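Local structure of UL37 (Suid herpesvirus 1, 4K70) at residues Leu358-Gly372 against Pro407-Pro419. The protein is an inner tegument protein that probably helps control the intracellular trafficking of viral particles. Sequence-based numbering, arbitrary orientation.
Sequences LDRAPRLTDAQRAVG and PLYGDVTAALGLP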
ATOM      1  N   LEU A 358      -1.089  28.559  -3.176  1.00 21.09           N
ATOM      2  CA  LEU A 358      -1.641  28.871  -1.858  1.00 22.85           C
ATOM      3  C   LEU A 358      -1.008  30.143  -1.272  1.00 27.51           C
ATOM      4  O   LEU A 358      -1.610  30.828  -0.443  1.00 29.89           O
ATOM      5  CB  LEU A 358      -1.491  27.696  -0.887  1.00 24.22           C
ATOM      6  CG  LEU A 358      -2.407  26.500  -1.172  1.00 28.97           C
ATOM      7  CD1 LEU A 358      -2.244  25.406  -0.100  1.00 27.49           C
ATOM      8  CD2 LEU A 358      -3.842  26.956  -1.284  1.00 22.74           C
ATOM      9  N   ASP A 359       0.202  30.461  -1.713  1.00 26.90           N
ATOM     10  CA  ASP A 359       0.840  31.691  -1.267  1.00 31.94           C
ATOM     11  C   ASP A 359       0.097  32.927  -1.786  1.00 31.29           C
ATOM     12  O   ASP A 359       0.399  34.039  -1.387  1.00 34.47           O
ATOM     13  CB  ASP A 359       2.320  31.736  -1.672  1.00 30.52           C
ATOM     14  CG  ASP A 359       3.229  30.981  -0.690  1.00 44.29           C
ATOM     15  OD1 ASP A 359       2.787  30.679   0.448  1.00 44.50           O
ATOM     16  OD2 ASP A 359       4.397  30.701  -1.057  1.00 40.14           O
ATOM     17  N   ARG A 360      -0.880  32.736  -2.670  1.00 30.48           N
ATOM     18  CA  ARG A 360      -1.627  33.868  -3.214  1.00 27.02           C
ATOM     19  C   ARG A 360      -3.035  33.962  -2.678  1.00 28.65           C
ATOM     20  O   ARG A 360      -3.731  34.945  -2.930  1.00 28.50           O
ATOM     21  CB  ARG A 360      -1.653  33.826  -4.734  1.00 28.74           C
ATOM     22  CG  ARG A 360      -0.300  34.057  -5.307  1.00 36.57           C
ATOM     23  CD  ARG A 360      -0.281  33.997  -6.810  1.00 39.07           C
ATOM     24  NE  ARG A 360       1.092  34.204  -7.257  1.00 43.99           N
ATOM     25  CZ  ARG A 360       1.536  35.328  -7.804  1.00 42.30           C
ATOM     26  NH1 ARG A 360       0.694  36.337  -8.011  1.00 38.77           N
ATOM     27  NH2 ARG A 360       2.815  35.429  -8.162  1.00 43.08           N
ATOM     28  N   ALA A 361      -3.448  32.943  -1.935  1.00 24.01           N
ATOM     29  CA  ALA A 361      -4.770  32.920  -1.318  1.00 30.42           C
ATOM     30  C   ALA A 361      -4.888  34.049  -0.293  1.00 26.28           C
ATOM     31  O   ALA A 361      -3.878  34.475   0.265  1.00 27.64           O
ATOM     32  CB  ALA A 361      -5.010  31.557  -0.656  1.00 24.29           C
ATOM     33  N   PRO A 362      -6.117  34.524  -0.014  1.00 27.23           N
ATOM     34  CA  PRO A 362      -7.412  34.052  -0.519  1.00 26.96           C
ATOM     35  C   PRO A 362      -7.764  34.476  -1.944  1.00 28.08           C
ATOM     36  O   PRO A 362      -8.604  33.821  -2.547  1.00 26.11           O
ATOM     37  CB  PRO A 362      -8.412  34.692   0.454  1.00 28.78           C
ATOM     38  CG  PRO A 362      -7.727  35.934   0.917  1.00 28.75           C
ATOM     39  CD  PRO A 362      -6.287  35.530   1.054  1.00 26.30           C
ATOM     40  N   ARG A 363      -7.157  35.532  -2.481  1.00 26.62           N
ATOM     41  CA  ARG A 363      -7.622  36.038  -3.773  1.00 29.77           C
ATOM     42  C   ARG A 363      -7.002  35.285  -4.946  1.00 30.20           C
ATOM     43  O   ARG A 363      -5.958  35.662  -5.479  1.00 30.28           O
ATOM     44  CB  ARG A 363      -7.431  37.547  -3.906  1.00 29.42           C
ATOM     45  CG  ARG A 363      -8.141  38.348  -2.819  1.00 33.82           C
ATOM     46  CD  ARG A 363      -7.905  39.855  -2.969  1.00 31.38           C
ATOM     47  NE  ARG A 363      -8.534  40.367  -4.174  1.00 35.32           N
ATOM     48  CZ  ARG A 363      -9.771  40.846  -4.207  1.00 32.64           C
ATOM     49  NH1 ARG A 363     -10.485  40.894  -3.091  1.00 32.25           N
ATOM     50  NH2 ARG A 363     -10.278  41.296  -5.344  1.00 34.28           N
ATOM     51  N   LEU A 364      -7.677  34.209  -5.331  1.00 28.10           N
ATOM     52  CA  LEU A 364      -7.268  33.386  -6.455  1.00 29.66           C
ATOM     53  C   LEU A 364      -8.221  33.592  -7.618  1.00 29.32           C
ATOM     54  O   LEU A 364      -9.405  33.800  -7.410  1.00 31.86           O
ATOM     55  CB  LEU A 364      -7.309  31.919  -6.049  1.00 22.54           C
ATOM     56  CG  LEU A 364      -6.322  31.505  -4.957  1.00 25.51           C
ATOM     57  CD1 LEU A 364      -6.405  29.996  -4.739  1.00 19.92           C
ATOM     58  CD2 LEU A 364      -4.910  31.929  -5.330  1.00 20.83           C
ATOM     59  N   THR A 365      -7.701  33.541  -8.838  1.00 28.88           N
ATOM     60  CA  THR A 365      -8.556  33.471 -10.012  1.00 25.95           C
ATOM     61  C   THR A 365      -9.001  32.023 -10.227  1.00 29.45           C
ATOM     62  O   THR A 365      -8.389  31.079  -9.697  1.00 24.71           O
ATOM     63  CB  THR A 365      -7.807  33.872 -11.275  1.00 30.41           C
ATOM     64  OG1 THR A 365      -6.808  32.879 -11.563  1.00 26.71           O
ATOM     65  CG2 THR A 365      -7.170  35.250 -11.119  1.00 29.32           C
ATOM     66  N   ASP A 366     -10.040  31.839 -11.035  1.00 23.54           N
ATOM     67  CA  ASP A 366     -10.542  30.488 -11.297  1.00 27.94           C
ATOM     68  C   ASP A 366      -9.464  29.586 -11.914  1.00 29.61           C
ATOM     69  O   ASP A 366      -9.369  28.399 -11.582  1.00 26.61           O
ATOM     70  CB  ASP A 366     -11.780  30.516 -12.193  1.00 27.69           C
ATOM     71  CG  ASP A 366     -13.004  31.050 -11.477  1.00 34.94           C
ATOM     72  OD1 ASP A 366     -13.087  30.916 -10.237  1.00 38.53           O
ATOM     73  OD2 ASP A 366     -13.889  31.596 -12.161  1.00 46.66           O
ATOM     74  N   ALA A 367      -8.653  30.146 -12.809  1.00 23.26           N
ATOM     75  CA  ALA A 367      -7.601  29.355 -13.439  1.00 26.89           C
ATOM     76  C   ALA A 367      -6.542  28.934 -12.412  1.00 27.37           C
ATOM     77  O   ALA A 367      -5.999  27.834 -12.478  1.00 22.36           O
ATOM     78  CB  ALA A 367      -6.968  30.127 -14.591  1.00 25.58           C
ATOM     79  N   GLN A 368      -6.259  29.820 -11.463  1.00 25.11           N
ATOM     80  CA  GLN A 368      -5.314  29.518 -10.394  1.00 23.42           C
ATOM     81  C   GLN A 368      -5.872  28.456  -9.460  1.00 25.31           C
ATOM     82  O   GLN A 368      -5.135  27.614  -8.947  1.00 21.64           O
ATOM     83  CB  GLN A 368      -4.985  30.786  -9.611  1.00 24.75           C
ATOM     84  CG  GLN A 368      -4.026  31.732 -10.350  1.00 23.52           C
ATOM     85  CD  GLN A 368      -3.950  33.089  -9.695  1.00 28.23           C
ATOM     86  OE1 GLN A 368      -4.680  33.366  -8.740  1.00 24.43           O
ATOM     87  NE2 GLN A 368      -3.063  33.954 -10.202  1.00 26.93           N
ATOM     88  N   ARG A 369      -7.177  28.512  -9.234  1.00 24.01           N
ATOM     89  CA  ARG A 369      -7.867  27.507  -8.432  1.00 26.51           C
ATOM     90  C   ARG A 369      -7.704  26.110  -9.015  1.00 22.35           C
ATOM     91  O   ARG A 369      -7.486  25.157  -8.275  1.00 23.92           O
ATOM     92  CB  ARG A 369      -9.353  27.837  -8.329  1.00 23.82           C
ATOM     93  CG  ARG A 369      -9.668  28.941  -7.334  1.00 27.10           C
ATOM     94  CD  ARG A 369     -11.147  29.331  -7.402  1.00 30.46           C
ATOM     95  NE  ARG A 369     -11.484  30.221  -6.299  1.00 36.40           N
ATOM     96  CZ  ARG A 369     -11.675  31.528  -6.418  1.00 39.12           C
ATOM     97  NH1 ARG A 369     -11.628  32.104  -7.615  1.00 43.08           N
ATOM     98  NH2 ARG A 369     -11.966  32.248  -5.343  1.00 47.58           N
ATOM     99  N   ALA A 370      -7.804  25.996 -10.339  1.00 22.68           N
ATOM    100  CA  ALA A 370      -7.651  24.699 -11.009  1.00 23.47           C
ATOM    101  C   ALA A 370      -6.247  24.118 -10.793  1.00 21.48           C
ATOM    102  O   ALA A 370      -6.083  22.908 -10.593  1.00 22.93           O
ATOM    103  CB  ALA A 370      -7.920  24.841 -12.480  1.00 18.21           C
ATOM    104  N   VAL A 371      -5.233  24.975 -10.881  1.00 20.43           N
ATOM    105  CA  VAL A 371      -3.851  24.540 -10.613  1.00 22.50           C
ATOM    106  C   VAL A 371      -3.683  24.162  -9.147  1.00 21.35           C
ATOM    107  O   VAL A 371      -3.080  23.136  -8.814  1.00 19.95           O
ATOM    108  CB  VAL A 371      -2.828  25.640 -10.935  1.00 24.54           C
ATOM    109  CG1 VAL A 371      -1.418  25.159 -10.593  1.00 17.36           C
ATOM    110  CG2 VAL A 371      -2.918  26.072 -12.407  1.00 22.03           C
ATOM    111  N   GLY A 372      -4.217  24.996  -8.258  1.00 21.05           N
ATOM    112  CA  GLY A 372      -4.069  24.739  -6.836  1.00 19.47           C
ATOM    113  C   GLY A 372      -4.801  23.490  -6.385  1.00 19.18           C
ATOM    114  O   GLY A 372      -4.264  22.679  -5.629  1.00 19.87           O
ATOM    115  N   PRO A 407      -6.411  20.606   9.291  1.00 31.93           N
ATOM    116  CA  PRO A 407      -5.426  21.611   9.714  1.00 30.90           C
ATOM    117  C   PRO A 407      -4.596  22.196   8.558  1.00 32.62           C
ATOM    118  O   PRO A 407      -4.234  23.365   8.620  1.00 38.51           O
ATOM    119  CB  PRO A 407      -4.542  20.856  10.716  1.00 34.90           C
ATOM    120  CG  PRO A 407      -4.872  19.410  10.537  1.00 37.36           C
ATOM    121  CD  PRO A 407      -6.267  19.337  10.022  1.00 30.29           C
ATOM    122  N   LEU A 408      -4.319  21.414   7.520  1.00 26.67           N
ATOM    123  CA  LEU A 408      -3.619  21.932   6.342  1.00 28.43           C
ATOM    124  C   LEU A 408      -4.462  22.857   5.442  1.00 31.57           C
ATOM    125  O   LEU A 408      -3.985  23.898   4.983  1.00 28.35           O
ATOM    126  CB  LEU A 408      -3.062  20.782   5.501  1.00 24.46           C
ATOM    127  CG  LEU A 408      -1.751  20.122   5.936  1.00 31.05           C
ATOM    128  CD1 LEU A 408      -1.460  18.918   5.054  1.00 30.96           C
ATOM    129  CD2 LEU A 408      -0.605  21.123   5.874  1.00 30.42           C
ATOM    130  N   TYR A 409      -5.710  22.484   5.183  1.00 27.71           N
ATOM    131  CA  TYR A 409      -6.454  23.115   4.101  1.00 25.78           C
ATOM    132  C   TYR A 409      -7.777  23.734   4.475  1.00 27.19           C
ATOM    133  O   TYR A 409      -8.416  24.374   3.630  1.00 27.66           O
ATOM    134  CB  TYR A 409      -6.666  22.118   2.958  1.00 28.46           C
ATOM    135  CG  TYR A 409      -5.375  21.526   2.490  1.00 28.06           C
ATOM    136  CD1 TYR A 409      -4.413  22.321   1.888  1.00 28.35           C
ATOM    137  CD2 TYR A 409      -5.106  20.173   2.658  1.00 28.07           C
ATOM    138  CE1 TYR A 409      -3.225  21.793   1.457  1.00 29.54           C
ATOM    139  CE2 TYR A 409      -3.907  19.626   2.230  1.00 29.86           C
ATOM    140  CZ  TYR A 409      -2.973  20.440   1.637  1.00 30.11           C
ATOM    141  OH  TYR A 409      -1.790  19.918   1.203  1.00 28.85           O
ATOM    142  N   GLY A 410      -8.195  23.549   5.722  1.00 29.28           N
ATOM    143  CA  GLY A 410      -9.497  24.039   6.152  1.00 29.20           C
ATOM    144  C   GLY A 410      -9.691  25.516   5.876  1.00 32.46           C
ATOM    145  O   GLY A 410     -10.799  25.976   5.606  1.00 35.82           O
ATOM    146  N   ASP A 411      -8.592  26.257   5.904  1.00 31.80           N
ATOM    147  CA  ASP A 411      -8.641  27.702   5.783  1.00 36.08           C
ATOM    148  C   ASP A 411      -8.508  28.198   4.344  1.00 33.34           C
ATOM    149  O   ASP A 411      -8.777  29.363   4.066  1.00 37.54           O
ATOM    150  CB  ASP A 411      -7.566  28.343   6.674  1.00 39.27           C
ATOM    151  CG  ASP A 411      -7.937  28.311   8.154  1.00 47.43           C
ATOM    152  OD1 ASP A 411      -9.149  28.248   8.466  1.00 51.03           O
ATOM    153  OD2 ASP A 411      -7.020  28.349   9.005  1.00 50.30           O
ATOM    154  N   VAL A 412      -8.088  27.328   3.430  1.00 28.41           N
ATOM    155  CA  VAL A 412      -7.979  27.719   2.022  1.00 28.67           C
ATOM    156  C   VAL A 412      -8.977  27.019   1.103  1.00 26.67           C
ATOM    157  O   VAL A 412      -8.925  27.202  -0.116  1.00 26.28           O
ATOM    158  CB  VAL A 412      -6.553  27.484   1.449  1.00 27.76           C
ATOM    159  CG1 VAL A 412      -5.562  28.509   2.011  1.00 28.43           C
ATOM    160  CG2 VAL A 412      -6.090  26.049   1.706  1.00 26.05           C
ATOM    161  N   THR A 413      -9.877  26.210   1.654  1.00 27.22           N
ATOM    162  CA  THR A 413     -10.772  25.475   0.772  1.00 25.56           C
ATOM    163  C   THR A 413     -11.734  26.439   0.083  1.00 28.00           C
ATOM    164  O   THR A 413     -11.937  26.343  -1.121  1.00 27.06           O
ATOM    165  CB  THR A 413     -11.519  24.280   1.461  1.00 28.82           C
ATOM    166  OG1 THR A 413     -12.265  24.747   2.588  1.00 36.85           O
ATOM    167  CG2 THR A 413     -10.532  23.223   1.926  1.00 28.26           C
ATOM    168  N   ALA A 414     -12.294  27.383   0.834  1.00 25.54           N
ATOM    169  CA  ALA A 414     -13.157  28.410   0.224  1.00 29.51           C
ATOM    170  C   ALA A 414     -12.415  29.134  -0.893  1.00 26.34           C
ATOM    171  O   ALA A 414     -12.945  29.284  -1.986  1.00 28.80           O
ATOM    172  CB  ALA A 414     -13.661  29.405   1.273  1.00 27.35           C
ATOM    173  N   ALA A 415     -11.173  29.544  -0.629  1.00 25.58           N
ATOM    174  CA  ALA A 415     -10.387  30.282  -1.616  1.00 23.72           C
ATOM    175  C   ALA A 415     -10.105  29.460  -2.864  1.00 27.69           C
ATOM    176  O   ALA A 415      -9.983  29.999  -3.962  1.00 29.45           O
ATOM    177  CB  ALA A 415      -9.075  30.776  -0.999  1.00 25.58           C
ATOM    178  N   LEU A 416      -9.998  28.150  -2.682  1.00 24.75           N
ATOM    179  CA  LEU A 416      -9.781  27.221  -3.781  1.00 26.94           C
ATOM    180  C   LEU A 416     -11.084  26.932  -4.558  1.00 26.83           C
ATOM    181  O   LEU A 416     -11.070  26.239  -5.580  1.00 26.31           O
ATOM    182  CB  LEU A 416      -9.179  25.920  -3.234  1.00 24.21           C
ATOM    183  CG  LEU A 416      -7.710  25.994  -2.824  1.00 24.51           C
ATOM    184  CD1 LEU A 416      -7.254  24.667  -2.244  1.00 24.26           C
ATOM    185  CD2 LEU A 416      -6.843  26.371  -4.023  1.00 24.57           C
ATOM    186  N   GLY A 417     -12.203  27.476  -4.083  1.00 28.26           N
ATOM    187  CA  GLY A 417     -13.483  27.301  -4.765  1.00 30.34           C
ATOM    188  C   GLY A 417     -14.164  25.971  -4.484  1.00 30.28           C
ATOM    189  O   GLY A 417     -15.038  25.532  -5.237  1.00 31.17           O
ATOM    190  N   LEU A 418     -13.756  25.321  -3.393  1.00 30.37           N
ATOM    191  CA  LEU A 418     -14.309  24.031  -2.987  1.00 25.88           C
ATOM    192  C   LEU A 418     -15.275  24.223  -1.832  1.00 31.39           C
ATOM    193  O   LEU A 418     -15.133  25.159  -1.052  1.00 26.29           O
ATOM    194  CB  LEU A 418     -13.190  23.109  -2.500  1.00 24.29           C
ATOM    195  CG  LEU A 418     -12.113  22.738  -3.511  1.00 25.14           C
ATOM    196  CD1 LEU A 418     -10.956  22.106  -2.780  1.00 25.53           C
ATOM    197  CD2 LEU A 418     -12.679  21.783  -4.566  1.00 27.84           C
ATOM    198  N   PRO A 419     -16.248  23.317  -1.690  1.00 29.62           N
ATOM    199  CA  PRO A 419     -17.071  23.404  -0.481  1.00 27.98           C
ATOM    200  C   PRO A 419     -16.323  22.887   0.749  1.00 31.29           C
ATOM    201  O   PRO A 419     -15.205  22.364   0.645  1.00 27.26           O
ATOM    202  CB  PRO A 419     -18.272  22.495  -0.805  1.00 30.07           C
ATOM    203  CG  PRO A 419     -17.749  21.534  -1.808  1.00 30.23           C
ATOM    204  CD  PRO A 419     -16.719  22.277  -2.625  1.00 29.82           C
TER
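Leu358 and Leu364 both reach the CD2 methyl of Leu416 where two interhelical loops meet in this all-helical N-terminal half of UL37. One loop joins helix 347-358 to helix 366-385; the other leads from helix 405-409 toward helix 422-431. Leu364 and Leu416 lie side by side and point the same way, with Leu364 CD1 3.7 Å from Leu416 CD2. Leu358 instead crosses Val412 at about a right angle, its CD2 lying 3.8 Å from Val412 CG2. Leu358 CD1 meets the edge of the Tyr409 ring at CE1. Leu408 CB sits over one face of that ring, toward the rim, and the hydroxyl is hydrogen-bonded to Glu354 of helix 347-358.

A type I turn runs from Leu358 to Ala361, and a cis peptide to Pro362 follows it. Ala415 CB packs on both residues, 3.4 Å from Pro362 O and 4.2 Å from Ala361 CB. The backbone of Ala415 faces Arg369. Arg369 CG stands anti to the carbonyl carbon (chi1 -78°), and the chain runs extended to NE, across the carbonyls of Ala415 and Leu416. Asp366 OD1 makes a salt bridge with Arg369 NH1, though the hydrogen bond in it is weak. Thr365 and Gln368 form a capping box at the start of helix 366-385. Gly417 turns with positive phi beside the arginine, and Leu416 C lies at the guanidinium edge, in its plane. Arg369 NE gives a weak, bent hydrogen bond to Ala415 O, 2.8 Å long with an N-H...O angle of 120°.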